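Local coordinates for Thiol:disulfide interchange protein, thioredoxin family protein (Chlorobaculum tepidum, PDB 3OR5) that is probably an oxidoreductase of the thioredoxin family, exchanging thiols and disulfides, with a likely part in cytochrome c-type biogenesis, at residues Y37-F42 and F121-S126; A43-P48 and V75-P80; S51-M56 and Q89-P94. All coordinates share one frame; numbering follows the deposited sequence.

Interaction 1 sits deepest, pairing strand 36-42 with strand 119-123 in the middle of the five-stranded mixed sheet; its touching residues are all buried, and backbone hydrogen bonds and apolar side chains hold it. Interaction 2, partly buried, lies where strand 36-42 gives way to helix 47-63 and depends on a carboxylate and an indole N-H. Interaction 3, again buried, uses a later part of that helix, which meets the loop after helix 79-89 by van der Waals packing, with a phenol hydroxyl set among carbon atoms. Phe42 ties the three together: its carbonyl oxygen probably accepts a hydrogen bond from Val75 N of interaction 2, and its ring packs on Ile53 of interaction 3.

Interaction 1 (Y37-F42 and F121-S126); sequences YIVNFF and FVIDAS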
ATOM      1  N   TYR A  37       5.066   4.435  -4.652  1.00 10.14           N
ATOM      2  CA  TYR A  37       4.649   3.685  -3.465  1.00  9.59           C
ATOM      3  C   TYR A  37       3.410   2.871  -3.874  1.00 10.53           C
ATOM      4  O   TYR A  37       2.719   3.213  -4.859  1.00 11.59           O
ATOM      5  CB  TYR A  37       4.355   4.551  -2.263  1.00  9.42           C
ATOM      6  CG  TYR A  37       3.365   5.716  -2.467  1.00 10.79           C
ATOM      7  CD1 TYR A  37       2.057   5.559  -2.072  1.00 14.27           C
ATOM      8  CD2 TYR A  37       3.798   6.964  -2.922  1.00 15.92           C
ATOM      9  CE1 TYR A  37       1.145   6.626  -2.153  1.00 15.92           C
ATOM     10  CE2 TYR A  37       2.937   8.002  -3.008  1.00 20.76           C
ATOM     11  CZ  TYR A  37       1.618   7.824  -2.704  1.00 20.09           C
ATOM     12  OH  TYR A  37       0.730   8.885  -2.736  1.00 23.86           O
ATOM     13  N   ILE A  38       3.146   1.848  -3.079  1.00 10.23           N
ATOM     14  CA  ILE A  38       1.926   1.004  -3.328  1.00  8.56           C
ATOM     15  C   ILE A  38       1.183   1.000  -2.027  1.00 10.18           C
ATOM     16  O   ILE A  38       1.760   0.621  -0.978  1.00 11.33           O
ATOM     17  CB  ILE A  38       2.321  -0.420  -3.791  1.00  8.69           C
ATOM     18  CG1 ILE A  38       2.869  -0.392  -5.229  1.00 12.00           C
ATOM     19  CG2 ILE A  38       1.102  -1.333  -3.735  1.00 12.03           C
ATOM     20  CD1 ILE A  38       3.543  -1.754  -5.632  1.00 13.41           C
ATOM     21  N   VAL A  39      -0.113   1.395  -2.088  1.00 10.04           N
ATOM     22  CA  VAL A  39      -0.957   1.428  -0.863  1.00  9.46           C
ATOM     23  C   VAL A  39      -1.788   0.150  -0.930  1.00  9.54           C
ATOM     24  O   VAL A  39      -2.507  -0.082  -1.900  1.00 10.54           O
ATOM     25  CB  VAL A  39      -1.837   2.646  -0.873  1.00 10.92           C
ATOM     26  CG1 VAL A  39      -2.792   2.638   0.366  1.00 12.94           C
ATOM     27  CG2 VAL A  39      -0.961   3.933  -0.915  1.00 13.45           C
ATOM     28  N   ASN A  40      -1.656  -0.677   0.099  1.00  8.69           N
ATOM     29  CA  ASN A  40      -2.213  -2.070   0.142  1.00  9.25           C
ATOM     30  C   ASN A  40      -3.276  -2.058   1.205  1.00  8.85           C
ATOM     31  O   ASN A  40      -3.003  -1.945   2.404  1.00  9.74           O
ATOM     32  CB  ASN A  40      -1.124  -3.087   0.482  1.00  9.16           C
ATOM     33  CG  ASN A  40      -1.686  -4.466   0.679  1.00 11.47           C
ATOM     34  OD1 ASN A  40      -2.448  -4.954  -0.203  1.00 16.78           O
ATOM     35  ND2 ASN A  40      -1.274  -5.109   1.650  1.00  9.64           N
ATOM     36  N   PHE A  41      -4.541  -2.233   0.765  1.00  9.96           N
ATOM     37  CA  PHE A  41      -5.674  -2.419   1.724  1.00 11.16           C
ATOM     38  C   PHE A  41      -5.745  -3.886   1.941  1.00 10.12           C
ATOM     39  O   PHE A  41      -5.874  -4.686   0.977  1.00 11.45           O
ATOM     40  CB  PHE A  41      -7.004  -1.913   1.106  1.00 10.85           C
ATOM     41  CG  PHE A  41      -7.090  -0.396   1.150  1.00 10.86           C
ATOM     42  CD1 PHE A  41      -7.805   0.315   2.149  1.00 11.79           C
ATOM     43  CD2 PHE A  41      -6.412   0.330   0.152  1.00 11.47           C
ATOM     44  CE1 PHE A  41      -7.810   1.716   2.180  1.00 11.38           C
ATOM     45  CE2 PHE A  41      -6.408   1.756   0.173  1.00 10.73           C
ATOM     46  CZ  PHE A  41      -7.180   2.464   1.144  1.00 12.71           C
ATOM     47  N   PHE A  42      -5.631  -4.285   3.191  1.00 10.35           N
ATOM     48  CA  PHE A  42      -5.473  -5.730   3.512  1.00  9.06           C
ATOM     49  C   PHE A  42      -6.099  -6.095   4.851  1.00  9.98           C
ATOM     50  O   PHE A  42      -6.375  -5.188   5.654  1.00  9.88           O
ATOM     51  CB  PHE A  42      -3.958  -6.151   3.602  1.00  9.77           C
ATOM     52  CG  PHE A  42      -3.272  -5.619   4.829  1.00 10.52           C
ATOM     53  CD1 PHE A  42      -2.969  -6.474   5.888  1.00 14.48           C
ATOM     54  CD2 PHE A  42      -2.920  -4.258   4.939  1.00 11.11           C
ATOM     55  CE1 PHE A  42      -2.383  -5.998   7.055  1.00 14.36           C
ATOM     56  CE2 PHE A  42      -2.276  -3.775   6.114  1.00 11.56           C
ATOM     57  CZ  PHE A  42      -2.026  -4.645   7.175  1.00 14.57           C
ATOM     58  N   PHE A 121      -3.071   0.075  -4.666  1.00 10.73           N
ATOM     59  CA  PHE A 121      -2.995   1.219  -5.652  1.00  9.90           C
ATOM     60  C   PHE A 121      -1.566   1.522  -5.900  1.00  9.99           C
ATOM     61  O   PHE A 121      -0.765   1.608  -4.931  1.00  9.88           O
ATOM     62  CB  PHE A 121      -3.710   2.424  -5.060  1.00  9.33           C
ATOM     63  CG  PHE A 121      -5.171   2.155  -4.808  1.00 11.44           C
ATOM     64  CD1 PHE A 121      -6.060   2.358  -5.821  1.00 13.10           C
ATOM     65  CD2 PHE A 121      -5.605   1.609  -3.596  1.00 12.94           C
ATOM     66  CE1 PHE A 121      -7.413   2.084  -5.624  1.00 14.28           C
ATOM     67  CE2 PHE A 121      -6.979   1.278  -3.398  1.00 13.84           C
ATOM     68  CZ  PHE A 121      -7.879   1.525  -4.416  1.00 11.59           C
ATOM     69  N   VAL A 122      -1.218   1.637  -7.174  1.00  8.41           N
ATOM     70  CA  VAL A 122       0.222   1.919  -7.544  1.00  9.69           C
ATOM     71  C   VAL A 122       0.368   3.378  -7.849  1.00 11.00           C
ATOM     72  O   VAL A 122      -0.305   3.900  -8.764  1.00 12.14           O
ATOM     73  CB  VAL A 122       0.625   1.094  -8.744  1.00 10.11           C
ATOM     74  CG1 VAL A 122       2.135   1.383  -9.059  1.00 11.82           C
ATOM     75  CG2 VAL A 122       0.403  -0.461  -8.562  1.00 13.28           C
ATOM     76  N   ILE A 123       1.216   4.078  -7.089  1.00 11.89           N
ATOM     77  CA  ILE A 123       1.469   5.525  -7.292  1.00 12.47           C
ATOM     78  C   ILE A 123       2.883   5.678  -7.814  1.00 14.09           C
ATOM     79  O   ILE A 123       3.846   5.173  -7.212  1.00 14.48           O
ATOM     80  CB  ILE A 123       1.298   6.330  -5.997  1.00 12.96           C
ATOM     81  CG1 ILE A 123      -0.157   6.477  -5.596  1.00 15.52           C
ATOM     82  CG2 ILE A 123       1.775   7.801  -6.228  1.00 13.10           C
ATOM     83  CD1 ILE A 123      -0.725   5.212  -4.943  1.00 15.80           C
ATOM     84  N   ASP A 124       3.015   6.290  -8.973  1.00 14.71           N
ATOM     85  CA  ASP A 124       4.351   6.285  -9.545  1.00 16.66           C
ATOM     86  C   ASP A 124       5.107   7.502  -8.984  1.00 16.67           C
ATOM     87  O   ASP A 124       4.581   8.292  -8.210  1.00 17.33           O
ATOM     88  CB  ASP A 124       4.298   6.301 -11.044  1.00 17.98           C
ATOM     89  CG  ASP A 124       3.606   7.516 -11.584  1.00 22.07           C
ATOM     90  OD1 ASP A 124       3.561   8.625 -10.968  1.00 24.40           O
ATOM     91  OD2 ASP A 124       3.123   7.312 -12.729  1.00 26.80           O
ATOM     92  N   ALA A 125       6.397   7.568  -9.352  1.00 17.51           N
ATOM     93  CA  ALA A 125       7.292   8.559  -8.791  1.00 20.26           C
ATOM     94  C   ALA A 125       6.959   9.983  -9.267  1.00 23.76           C
ATOM     95  O   ALA A 125       7.439  10.942  -8.624  1.00 25.39           O
ATOM     96  CB  ALA A 125       8.755   8.224  -9.133  1.00 20.52           C
ATOM     97  N   SER A 126       6.128  10.095 -10.313  1.00 24.63           N
ATOM     98  CA  SER A 126       5.394  11.336 -10.732  1.00 26.34           C
ATOM     99  C   SER A 126       4.268  11.822  -9.819  1.00 26.26           C
ATOM    100  O   SER A 126       3.780  12.958  -9.979  1.00 25.81           O
ATOM    101  CB  SER A 126       4.756  11.137 -12.114  1.00 27.09           C
ATOM    102  OG  SER A 126       5.793  10.888 -13.062  1.00 35.88           O
TER
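Ile123 N gives its hydrogen to Tyr37 O over 2.8 Å, and Tyr37 N returns a bond to Ile123 O. The same exchange is repeated two residues on: Val39 N bonds to Phe121 O, and Phe121 N reaches Val39 O at 2.8 Å. Between these two hydrogen-bonded pairs lies the non-hydrogen-bonded pair Ile38 and Val122, where the strands come closer and Ile38 CA makes a CA-H...O contact of 3.2 Å with Phe121 O. The strands run antiparallel, with their short axes at 162°.

Most of the side-chain contact lies on the face carrying Tyr37, Val39, Phe121 and Ile123. Tyr37 CG lies between its own N and carbonyl carbon (chi1 53°), and the ring beyond it has one face against Ile123. Ile123 CB sits over the centre of that ring, 3.7 Å from the centroid, a clear CH-pi contact. The branches spread from there: CG2 lies 3.4 Å from Tyr37 CE2, while CD1 reaches over the CE1 side and also touches Val39 CG2. Nearby, Phe41 CE2 meets Phe121 CE2 at 3.6 Å; the two rings meet obliquely, their planes 85° apart. On the other face Ile38 CG1 and Val122 CG2 lie side by side, pointing the same way, 4.1 Å apart.

Strand 68-74 bonds to Ile38 and Asn40 along the opposite edge of strand 36-42, and the ring of Phe106 meets that of Phe121. Strand 36-42 is the third of the five strands, at the centre of the thioredoxin-fold sheet. The chemistry implies a solvent-poor core: the backbones of Tyr37 and Ile123, and of Val39 and Phe121, satisfy each other, Ile38 finds its backbone partners on strand 68-74, and the side chains offer little but carbon.

Interaction 2 (A43-P48 and V75-P80); sequences ATWCPP and VNEQLP
A bend at chi2 (-73°) sets CD of Glu77 beside Thr44, whose OG1, lying between its own N and carbonyl carbon (chi1 74°), is placed to meet the carboxylate. This is the thioredoxin-fold site where strand 36-42 runs into a Trp-Cys-Pro-Pro-Cys sequence, the CxxC pattern that is probably the redox centre. Thr44 and Trp45 form the middle of a type I turn that ends at Cys46, the N-cap of helix 47-63.

Glu77 OE2 is gripped twice: Thr44 N binds its anti lone pair at 2.7 Å, and Thr44 OG1 donates from the syn side, also at 2.7 Å. The other oxygen, OE1, takes Gln78 N on its anti lone pair and also binds Asn81 ND2. An alanine in place of Glu77 removes the acceptor shared by Thr44 N and OG1, and the turn would probably be freer to shift.

Ala43 CB packs against Val75 O at 3.5 Å and lies over one face of the Trp45 indole, toward its rim. Beyond it, Asn76 CB touches Trp45 CZ2, and Trp45 NE1 points its hydrogen at Asn76 O, 2.9 Å away, almost straight at 176° and within the indole plane.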
ATOM      1  N   ALA A  43      -6.252  -7.438   5.125  1.00 10.02           N
ATOM      2  CA  ALA A  43      -6.526  -7.873   6.443  1.00 10.92           C
ATOM      3  C   ALA A  43      -5.613  -9.055   6.745  1.00 11.69           C
ATOM      4  O   ALA A  43      -5.278  -9.820   5.836  1.00 12.31           O
ATOM      5  CB  ALA A  43      -8.033  -8.308   6.588  1.00 12.23           C
ATOM      6  N   THR A  44      -5.187  -9.153   8.001  1.00 10.66           N
ATOM      7  CA  THR A  44      -4.210 -10.240   8.305  1.00 11.53           C
ATOM      8  C   THR A  44      -4.942 -11.590   8.368  1.00 12.79           C
ATOM      9  O   THR A  44      -4.263 -12.603   8.312  1.00 13.95           O
ATOM     10  CB  THR A  44      -3.460 -10.052   9.609  1.00 12.78           C
ATOM     11  OG1 THR A  44      -4.306 -10.322  10.749  1.00 12.61           O
ATOM     12  CG2 THR A  44      -2.915  -8.597   9.701  1.00 13.31           C
ATOM     13  N   TRP A  45      -6.274 -11.577   8.500  1.00 11.66           N
ATOM     14  CA  TRP A  45      -6.992 -12.859   8.502  1.00 12.39           C
ATOM     15  C   TRP A  45      -7.264 -13.402   7.115  1.00 14.25           C
ATOM     16  O   TRP A  45      -7.756 -14.546   6.944  1.00 14.09           O
ATOM     17  CB  TRP A  45      -8.293 -12.717   9.303  1.00 12.35           C
ATOM     18  CG  TRP A  45      -9.198 -11.560   8.883  1.00 11.98           C
ATOM     19  CD1 TRP A  45      -9.378 -10.408   9.606  1.00 12.77           C
ATOM     20  CD2 TRP A  45     -10.020 -11.440   7.725  1.00 13.77           C
ATOM     21  NE1 TRP A  45     -10.269  -9.621   8.978  1.00 12.41           N
ATOM     22  CE2 TRP A  45     -10.684 -10.197   7.826  1.00 13.75           C
ATOM     23  CE3 TRP A  45     -10.294 -12.257   6.625  1.00 12.36           C
ATOM     24  CZ2 TRP A  45     -11.613  -9.764   6.886  1.00 13.17           C
ATOM     25  CZ3 TRP A  45     -11.224 -11.831   5.666  1.00 15.97           C
ATOM     26  CH2 TRP A  45     -11.830 -10.573   5.787  1.00 16.31           C
ATOM     27  N   CYS A  46      -7.015 -12.589   6.074  1.00 12.75           N
ATOM     28  CA  CYS A  46      -7.427 -12.909   4.694  1.00 14.16           C
ATOM     29  C   CYS A  46      -6.342 -13.725   3.996  1.00 13.51           C
ATOM     30  O   CYS A  46      -5.177 -13.334   3.905  1.00 11.22           O
ATOM     31  CB  CYS A  46      -7.740 -11.546   4.031  1.00 15.09           C
ATOM     32  SG  CYS A  46      -8.054 -11.837   2.223  1.00 21.25           S
ATOM     33  N   PRO A  47      -6.617 -14.993   3.613  1.00 12.87           N
ATOM     34  CA  PRO A  47      -5.475 -15.815   3.150  1.00 13.91           C
ATOM     35  C   PRO A  47      -4.634 -15.274   1.976  1.00 14.45           C
ATOM     36  O   PRO A  47      -3.405 -15.424   2.056  1.00 14.55           O
ATOM     37  CB  PRO A  47      -6.159 -17.164   2.755  1.00 18.17           C
ATOM     38  CG  PRO A  47      -7.244 -17.223   3.787  1.00 16.09           C
ATOM     39  CD  PRO A  47      -7.810 -15.822   3.975  1.00 15.07           C
ATOM     40  N   PRO A  48      -5.252 -14.686   0.938  1.00 15.32           N
ATOM     41  CA  PRO A  48      -4.406 -14.098  -0.088  1.00 16.26           C
ATOM     42  C   PRO A  48      -3.532 -12.990   0.427  1.00 16.46           C
ATOM     43  O   PRO A  48      -2.403 -12.862  -0.072  1.00 18.40           O
ATOM     44  CB  PRO A  48      -5.368 -13.564  -1.166  1.00 16.45           C
ATOM     45  CG  PRO A  48      -6.716 -13.564  -0.586  1.00 19.50           C
ATOM     46  CD  PRO A  48      -6.680 -14.661   0.556  1.00 18.23           C
ATOM     47  N   VAL A  75      -7.954  -3.190   6.991  1.00 11.24           N
ATOM     48  CA  VAL A  75      -9.410  -3.064   6.983  1.00 11.60           C
ATOM     49  C   VAL A  75     -10.040  -4.224   7.719  1.00 12.41           C
ATOM     50  O   VAL A  75      -9.421  -5.296   7.796  1.00 12.43           O
ATOM     51  CB  VAL A  75      -9.921  -2.991   5.530  1.00 13.58           C
ATOM     52  CG1 VAL A  75      -9.492  -1.614   4.844  1.00 14.63           C
ATOM     53  CG2 VAL A  75      -9.522  -4.180   4.711  1.00 14.74           C
ATOM     54  N   ASN A  76     -11.254  -4.011   8.266  1.00 13.31           N
ATOM     55  CA  ASN A  76     -11.942  -5.173   8.913  1.00 13.74           C
ATOM     56  C   ASN A  76     -11.064  -5.846   9.949  1.00 14.53           C
ATOM     57  O   ASN A  76     -11.114  -7.038  10.093  1.00 14.22           O
ATOM     58  CB  ASN A  76     -12.434  -6.170   7.839  1.00 15.46           C
ATOM     59  CG  ASN A  76     -13.366  -5.530   6.784  1.00 22.55           C
ATOM     60  OD1 ASN A  76     -14.551  -5.911   6.677  1.00 29.84           O
ATOM     61  ND2 ASN A  76     -12.847  -4.664   5.960  1.00 20.49           N
ATOM     62  N   GLU A  77     -10.280  -5.049  10.691  1.00 13.00           N
ATOM     63  CA  GLU A  77      -9.274  -5.566  11.574  1.00 12.67           C
ATOM     64  C   GLU A  77      -9.387  -5.113  13.017  1.00 11.01           C
ATOM     65  O   GLU A  77     -10.318  -4.338  13.402  1.00 14.07           O
ATOM     66  CB  GLU A  77      -7.847  -5.261  10.974  1.00 10.46           C
ATOM     67  CG  GLU A  77      -7.368  -6.470  10.149  1.00 10.77           C
ATOM     68  CD  GLU A  77      -6.945  -7.668  10.996  1.00 11.63           C
ATOM     69  OE1 GLU A  77      -7.216  -7.728  12.215  1.00 13.00           O
ATOM     70  OE2 GLU A  77      -6.258  -8.559  10.411  1.00 12.12           O
ATOM     71  N   GLN A  78      -8.534  -5.704  13.858  1.00 11.32           N
ATOM     72  CA  GLN A  78      -8.392  -5.314  15.268  1.00 13.92           C
ATOM     73  C   GLN A  78      -6.910  -4.985  15.536  1.00 11.82           C
ATOM     74  O   GLN A  78      -6.003  -5.644  15.091  1.00 12.05           O
ATOM     75  CB  GLN A  78      -8.821  -6.427  16.181  1.00 16.31           C
ATOM     76  CG  GLN A  78     -10.322  -6.677  16.090  1.00 16.63           C
ATOM     77  CD  GLN A  78     -10.812  -7.748  17.110  1.00 22.59           C
ATOM     78  OE1 GLN A  78     -10.212  -7.984  18.165  1.00 26.56           O
ATOM     79  NE2 GLN A  78     -11.963  -8.364  16.788  1.00 35.11           N
ATOM     80  N   LEU A  79      -6.706  -3.910  16.323  1.00 12.23           N
ATOM     81  CA  LEU A  79      -5.355  -3.477  16.637  1.00 12.99           C
ATOM     82  C   LEU A  79      -4.408  -4.546  17.171  1.00 12.17           C
ATOM     83  O   LEU A  79      -3.353  -4.697  16.629  1.00 11.77           O
ATOM     84  CB  LEU A  79      -5.514  -2.265  17.615  1.00 12.96           C
ATOM     85  CG  LEU A  79      -4.172  -1.639  18.005  1.00 17.02           C
ATOM     86  CD1 LEU A  79      -3.595  -0.945  16.797  1.00 21.58           C
ATOM     87  CD2 LEU A  79      -4.522  -0.574  19.007  1.00 19.88           C
ATOM     88  N   PRO A  80      -4.768  -5.366  18.204  1.00 10.82           N
ATOM     89  CA  PRO A  80      -3.792  -6.336  18.646  1.00 11.65           C
ATOM     90  C   PRO A  80      -3.422  -7.423  17.604  1.00  9.47           C
ATOM     91  O   PRO A  80      -2.287  -7.894  17.576  1.00 12.80           O
ATOM     92  CB  PRO A  80      -4.513  -7.028  19.855  1.00 12.41           C
ATOM     93  CG  PRO A  80      -5.978  -6.693  19.744  1.00 10.85           C
ATOM     94  CD  PRO A  80      -5.969  -5.318  19.060  1.00 11.98           C
TER

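Interaction 3 (S51-M56 and Q89-P94); sequences SEIPDM and QGIIYP
Tyr93 comes at helix 47-63 with its hydroxyl end foremost, crossing the side chains of Ile53 and Met56 at about a right angle to each. Met56 is selenomethionine in this crystal; its chain bends at chi3 (50°), which brings CE over to the phenol, 3.1 Å from Tyr93 OH and 3.6 Å from Tyr93 CZ. The methyl approaches the ring obliquely. Ile53 meets the same oxygen with carbon, its CG2 lying 3.6 Å from Tyr93 OH.

That CG2 methyl is shared. It also touches Ile91 CD1 at 3.8 Å, where the two isoleucine side chains cross at a slant. Within its own segment Ile91 packs on Tyr93, with CG2 over the centre of the phenol ring. Farther out, where both residues are partly exposed, Pro54 CG touches Gln89 OE1 at 3.7 Å.

Gly90, with positive phi, is the C-prime residue of a Schellman motif that closes helix 79-89, and the chain then turns to carry Ile91 and Tyr93 against helix 47-63. Tyr85 of helix 79-89 packs on both Ile53 and Ile91, while Phe42 of the central strand touches Ile53. Packing of this kind belongs to the beta-alpha-beta half of the thioredoxin fold, where the helix that starts at the CxxC pattern packs on the sheet and on the connection leading into strand 95-97.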
ATOM      1  N   SER A  51      -0.584 -14.595   2.046  1.00 15.39           N
ATOM      2  CA  SER A  51       0.314 -15.144   1.044  1.00 16.81           C
ATOM      3  C   SER A  51       1.226 -14.052   0.479  1.00 18.28           C
ATOM      4  O   SER A  51       2.468 -14.236   0.275  1.00 21.01           O
ATOM      5  CB  SER A  51      -0.525 -15.733  -0.096  1.00 19.26           C
ATOM      6  OG  SER A  51       0.401 -16.419  -0.934  1.00 26.33           O
ATOM      7  N   GLU A  52       0.659 -12.886   0.304  1.00 14.21           N
ATOM      8  CA  GLU A  52       1.410 -11.856  -0.398  1.00 15.20           C
ATOM      9  C   GLU A  52       2.236 -10.952   0.487  1.00 15.16           C
ATOM     10  O   GLU A  52       3.292 -10.390  -0.005  1.00 14.59           O
ATOM     11  CB  GLU A  52       0.617 -11.080  -1.392  1.00 19.46           C
ATOM     12  CG  GLU A  52      -0.392 -10.233  -0.868  1.00 23.82           C
ATOM     13  CD  GLU A  52      -1.044  -9.366  -1.996  1.00 32.16           C
ATOM     14  OE1 GLU A  52      -1.136  -9.807  -3.183  1.00 34.23           O
ATOM     15  OE2 GLU A  52      -1.429  -8.229  -1.678  1.00 21.23           O
ATOM     16  N   ILE A  53       1.775 -10.728   1.727  1.00 13.43           N
ATOM     17  CA  ILE A  53       2.540  -9.751   2.555  1.00 14.08           C
ATOM     18  C   ILE A  53       4.009 -10.153   2.774  1.00 14.32           C
ATOM     19  O   ILE A  53       4.861  -9.260   2.741  1.00 13.67           O
ATOM     20  CB  ILE A  53       1.794  -9.438   3.835  1.00 15.53           C
ATOM     21  CG1 ILE A  53       0.635  -8.473   3.452  1.00 15.69           C
ATOM     22  CG2 ILE A  53       2.769  -8.767   4.905  1.00 17.50           C
ATOM     23  CD1 ILE A  53      -0.385  -8.282   4.547  1.00 20.97           C
ATOM     24  N   PRO A  54       4.357 -11.408   2.966  1.00 14.28           N
ATOM     25  CA  PRO A  54       5.803 -11.730   3.073  1.00 14.50           C
ATOM     26  C   PRO A  54       6.602 -11.396   1.815  1.00 15.35           C
ATOM     27  O   PRO A  54       7.803 -11.008   1.914  1.00 14.65           O
ATOM     28  CB  PRO A  54       5.837 -13.225   3.381  1.00 16.26           C
ATOM     29  CG  PRO A  54       4.508 -13.433   4.109  1.00 16.45           C
ATOM     30  CD  PRO A  54       3.490 -12.527   3.449  1.00 14.79           C
ATOM     31  N   ASP A  55       6.001 -11.485   0.630  1.00 13.89           N
ATOM     32  CA  ASP A  55       6.702 -11.108  -0.616  1.00 13.82           C
ATOM     33  C   ASP A  55       6.833  -9.585  -0.627  1.00 12.90           C
ATOM     34  O   ASP A  55       7.827  -9.100  -1.095  1.00 14.05           O
ATOM     35  CB  ASP A  55       5.902 -11.566  -1.842  1.00 15.86           C
ATOM     36  CG  ASP A  55       5.939 -13.139  -1.978  1.00 19.33           C
ATOM     37  OD1 ASP A  55       6.863 -13.764  -1.455  1.00 21.96           O
ATOM     38  OD2 ASP A  55       5.078 -13.731  -2.653  1.00 22.21           O
HETATM   39  N   MSE A  56       5.808  -8.875  -0.177  1.00 12.39           N
HETATM   40  CA  MSE A  56       5.850  -7.413  -0.105  1.00 11.18           C
HETATM   41  C   MSE A  56       7.026  -7.010   0.798  1.00 11.72           C
HETATM   42  O   MSE A  56       7.737  -6.058   0.469  1.00 13.14           O
HETATM   43  CB  MSE A  56       4.556  -6.797   0.430  1.00 13.61           C
HETATM   44  CG  MSE A  56       3.509  -6.948  -0.649  1.00 12.01           C
HETATM   45 SE   MSE A  56       1.752  -6.369   0.094  1.00 28.76          SE
HETATM   46  CE  MSE A  56       2.237  -4.751   0.789  1.00 23.85           C
ATOM     47  N   GLN A  89       5.652 -11.287  11.080  1.00 15.24           N
ATOM     48  CA  GLN A  89       6.073 -11.247   9.693  1.00 15.75           C
ATOM     49  C   GLN A  89       7.171 -10.236   9.428  1.00 15.68           C
ATOM     50  O   GLN A  89       7.695 -10.169   8.308  1.00 16.62           O
ATOM     51  CB  GLN A  89       4.914 -11.012   8.727  1.00 16.49           C
ATOM     52  CG  GLN A  89       3.728 -11.892   9.025  1.00 22.68           C
ATOM     53  CD  GLN A  89       3.985 -13.359   8.833  1.00 30.09           C
ATOM     54  OE1 GLN A  89       4.404 -13.787   7.771  1.00 33.24           O
ATOM     55  NE2 GLN A  89       3.699 -14.152   9.867  1.00 32.94           N
ATOM     56  N   GLY A  90       7.513  -9.497  10.457  1.00 13.22           N
ATOM     57  CA  GLY A  90       8.529  -8.448  10.320  1.00 13.73           C
ATOM     58  C   GLY A  90       8.205  -7.372   9.296  1.00 13.69           C
ATOM     59  O   GLY A  90       9.008  -7.082   8.377  1.00 14.28           O
ATOM     60  N   ILE A  91       6.998  -6.847   9.411  1.00 12.53           N
ATOM     61  CA  ILE A  91       6.566  -5.841   8.462  1.00 12.09           C
ATOM     62  C   ILE A  91       7.300  -4.546   8.810  1.00 15.56           C
ATOM     63  O   ILE A  91       7.229  -4.013   9.942  1.00 20.20           O
ATOM     64  CB  ILE A  91       5.052  -5.666   8.536  1.00 13.01           C
ATOM     65  CG1 ILE A  91       4.412  -6.961   8.004  1.00 13.76           C
ATOM     66  CG2 ILE A  91       4.653  -4.386   7.685  1.00 14.22           C
ATOM     67  CD1 ILE A  91       2.868  -6.858   8.144  1.00 14.28           C
ATOM     68  N   ILE A  92       8.046  -4.071   7.822  1.00 13.18           N
ATOM     69  CA  ILE A  92       8.960  -2.965   7.976  1.00 12.72           C
ATOM     70  C   ILE A  92       8.547  -1.725   7.206  1.00 16.13           C
ATOM     71  O   ILE A  92       9.346  -0.811   7.010  1.00 17.22           O
ATOM     72  CB  ILE A  92      10.296  -3.422   7.434  1.00 13.54           C
ATOM     73  CG1 ILE A  92      10.119  -4.047   5.981  1.00 15.83           C
ATOM     74  CG2 ILE A  92      10.856  -4.291   8.607  1.00 17.15           C
ATOM     75  CD1 ILE A  92      11.403  -4.324   5.152  1.00 22.44           C
ATOM     76  N   TYR A  93       7.322  -1.713   6.697  1.00 12.38           N
ATOM     77  CA  TYR A  93       6.776  -0.492   6.041  1.00 12.05           C
ATOM     78  C   TYR A  93       5.611   0.050   6.875  1.00 12.06           C
ATOM     79  O   TYR A  93       5.078  -0.692   7.732  1.00 12.16           O
ATOM     80  CB  TYR A  93       6.372  -0.801   4.632  1.00 11.00           C
ATOM     81  CG  TYR A  93       5.485  -1.996   4.474  1.00  9.81           C
ATOM     82  CD1 TYR A  93       4.089  -1.845   4.661  1.00  9.21           C
ATOM     83  CD2 TYR A  93       5.971  -3.182   4.057  1.00 10.46           C
ATOM     84  CE1 TYR A  93       3.195  -2.998   4.460  1.00 10.64           C
ATOM     85  CE2 TYR A  93       5.153  -4.306   3.860  1.00 10.88           C
ATOM     86  CZ  TYR A  93       3.735  -4.186   4.030  1.00 11.52           C
ATOM     87  OH  TYR A  93       2.849  -5.292   3.828  1.00 15.10           O
ATOM     88  N   PRO A  94       5.174   1.274   6.677  1.00 10.08           N
ATOM     89  CA  PRO A  94       4.132   1.843   7.537  1.00 11.31           C
ATOM     90  C   PRO A  94       2.821   1.101   7.376  1.00 11.19           C
ATOM     91  O   PRO A  94       2.390   0.829   6.243  1.00 11.96           O
ATOM     92  CB  PRO A  94       3.950   3.275   7.042  1.00 13.01           C
ATOM     93  CG  PRO A  94       5.269   3.538   6.363  1.00 12.81           C
ATOM     94  CD  PRO A  94       5.702   2.262   5.731  1.00 10.61           C
TER